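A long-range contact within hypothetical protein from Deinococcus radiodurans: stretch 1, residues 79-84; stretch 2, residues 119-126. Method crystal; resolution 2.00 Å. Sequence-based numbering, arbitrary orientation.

Stretch 1 (79-84) ALPTLA
Stretch 2, residues 119-126: SLRGVAHQ

Stretch 1 is extended at A79 and L80 (phi/psi -137/160 and -130/87), then turns into a 3-10 segment from P81 to A84. L83 N to L80 O (3.0 Å) and A84 N to P81 O (3.1 Å) close the turn. Stretch 2 is the end of a helix that begins earlier in the chain. Its i to i+4 bonds include A124 N to L120 O at 2.9 Å, and Q126 (-88/149) is the first residue to leave helical values.

The register is set by L83 and A124, whose CA atoms lie 5.4 Å apart. No hydrogen bond links the stretches directly. The contact is mainly apolar packing and buries 319 Å², both sides summed.

A124 is at the centre. Its CB points toward stretch 1 and is a small bump met by two leucines: L80 CD2 at 3.9 Å and L83 CD2 at 3.7 Å. A124 CB is a single methyl, and the 3-10 segment lies close to it.

L80 points toward the helix with chi1 m and chi2 t. Its branched end lies over the helix surface. CD1 is 4.0 Å from L120 CB, and CD2 is 3.5 Å from H125 NE2. H125, chi1 m, is exposed; its CB points sideways, but the end of its side chain comes nearer, and L80 CD2 meets the ring obliquely.

L83 is also m, t. Its CB points sideways, yet its end comes nearer, and CD2 sits over the notch formed by A124 CB and V123 CG1, 3.9 Å from the latter. V123 has chi1 t. L83, V123 and L120 are buried, as suits their apolar side chains.

T82 points toward the helix with chi1 off-well at -114°. Its CG2 is modelled 2.4 Å from A124 O, a clash, so this placement is unreliable. A water donates to A124 O at 2.8 Å and makes a weak bond with T82 OG1 at 3.5 Å.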

# COMPACT_ATOMS: atom_id res chain seq x y z
N ALA A 79 18.61 -20.06 -1.13
CA ALA A 79 17.51 -19.65 -1.99
C ALA A 79 16.42 -20.71 -1.96
O ALA A 79 16.68 -21.85 -1.59
CB ALA A 79 18.01 -19.38 -3.40
N LEU A 80 15.22 -20.31 -2.34
CA LEU A 80 14.05 -21.17 -2.43
C LEU A 80 13.43 -20.95 -3.81
O LEU A 80 12.56 -20.09 -3.98
CB LEU A 80 13.07 -20.85 -1.29
CG LEU A 80 13.56 -21.01 0.15
CD1 LEU A 80 12.82 -20.11 1.16
CD2 LEU A 80 13.42 -22.45 0.62
N PRO A 81 13.91 -21.69 -4.81
CA PRO A 81 13.52 -21.46 -6.21
C PRO A 81 12.03 -21.62 -6.47
O PRO A 81 11.43 -21.08 -7.39
CB PRO A 81 14.28 -22.55 -6.99
CG PRO A 81 15.15 -23.27 -6.05
CD PRO A 81 14.89 -22.78 -4.64
N THR A 82 11.39 -22.37 -5.60
CA THR A 82 9.97 -22.68 -5.69
C THR A 82 9.08 -21.47 -5.36
O THR A 82 7.92 -21.38 -5.79
CB THR A 82 9.95 -23.86 -4.70
OG1 THR A 82 9.66 -25.13 -5.30
CG2 THR A 82 9.22 -23.65 -3.43
N LEU A 83 9.62 -20.51 -4.62
CA LEU A 83 9.00 -19.20 -4.45
C LEU A 83 8.74 -18.43 -5.74
O LEU A 83 7.99 -17.46 -5.73
CB LEU A 83 9.79 -18.35 -3.46
CG LEU A 83 9.82 -18.85 -2.01
CD1 LEU A 83 10.57 -17.92 -1.07
CD2 LEU A 83 8.41 -19.16 -1.52
N ALA A 84 9.31 -18.87 -6.86
CA ALA A 84 8.94 -18.30 -8.15
C ALA A 84 7.56 -18.74 -8.62
O ALA A 84 6.95 -18.10 -9.47
CB ALA A 84 10.01 -18.59 -9.20
N SER A 119 8.85 -19.61 8.05
CA SER A 119 7.63 -19.26 7.34
C SER A 119 7.87 -19.30 5.85
O SER A 119 7.04 -19.82 5.11
CB SER A 119 7.03 -17.92 7.83
OG SER A 119 7.59 -16.81 7.16
N LEU A 120 9.00 -18.76 5.39
CA LEU A 120 9.36 -18.82 3.99
C LEU A 120 9.63 -20.24 3.48
O LEU A 120 9.19 -20.60 2.40
CB LEU A 120 10.58 -17.94 3.71
CG LEU A 120 10.42 -16.43 3.91
CD1 LEU A 120 11.63 -15.72 3.35
CD2 LEU A 120 9.13 -15.85 3.38
N ARG A 121 10.35 -21.05 4.25
CA ARG A 121 10.50 -22.47 3.95
C ARG A 121 9.16 -23.17 3.81
O ARG A 121 8.91 -23.84 2.82
CB ARG A 121 11.35 -23.13 5.04
CG ARG A 121 12.81 -22.76 4.85
CD ARG A 121 13.81 -23.57 5.64
NE ARG A 121 13.45 -23.83 7.02
CZ ARG A 121 13.74 -23.04 8.05
NH1 ARG A 121 14.33 -21.86 7.88
NH2 ARG A 121 13.38 -23.43 9.26
N GLY A 122 8.27 -23.00 4.79
CA GLY A 122 6.92 -23.53 4.72
C GLY A 122 6.12 -23.12 3.51
O GLY A 122 5.43 -23.96 2.91
N VAL A 123 6.18 -21.85 3.13
CA VAL A 123 5.44 -21.36 1.97
C VAL A 123 6.07 -21.95 0.71
O VAL A 123 5.39 -22.20 -0.28
CB VAL A 123 5.44 -19.82 1.92
CG1 VAL A 123 5.16 -19.29 0.54
CG2 VAL A 123 4.46 -19.26 2.93
N ALA A 124 7.38 -22.14 0.76
CA ALA A 124 8.10 -22.69 -0.39
C ALA A 124 7.84 -24.19 -0.57
O ALA A 124 7.82 -24.66 -1.70
CB ALA A 124 9.59 -22.45 -0.25
N HIS A 125 7.64 -24.92 0.53
CA HIS A 125 7.62 -26.39 0.47
C HIS A 125 6.33 -27.12 0.79
O HIS A 125 6.18 -28.28 0.38
CB HIS A 125 8.70 -26.94 1.40
CG HIS A 125 10.07 -26.46 1.05
ND1 HIS A 125 10.53 -26.46 -0.24
CD2 HIS A 125 11.05 -25.92 1.81
CE1 HIS A 125 11.76 -25.99 -0.26
NE2 HIS A 125 12.10 -25.64 0.96
N GLN A 126 5.42 -26.49 1.51
CA GLN A 126 4.21 -27.14 2.00
C GLN A 126 3.03 -27.08 1.02
O GLN A 126 2.95 -26.18 0.18
CB GLN A 126 3.79 -26.62 3.38
CG GLN A 126 4.77 -26.79 4.52
CD GLN A 126 5.05 -28.23 4.97
OE1 GLN A 126 5.43 -28.45 6.12
NE2 GLN A 126 4.89 -29.20 4.08
O HOH W 1 7.46 -26.93 -3.28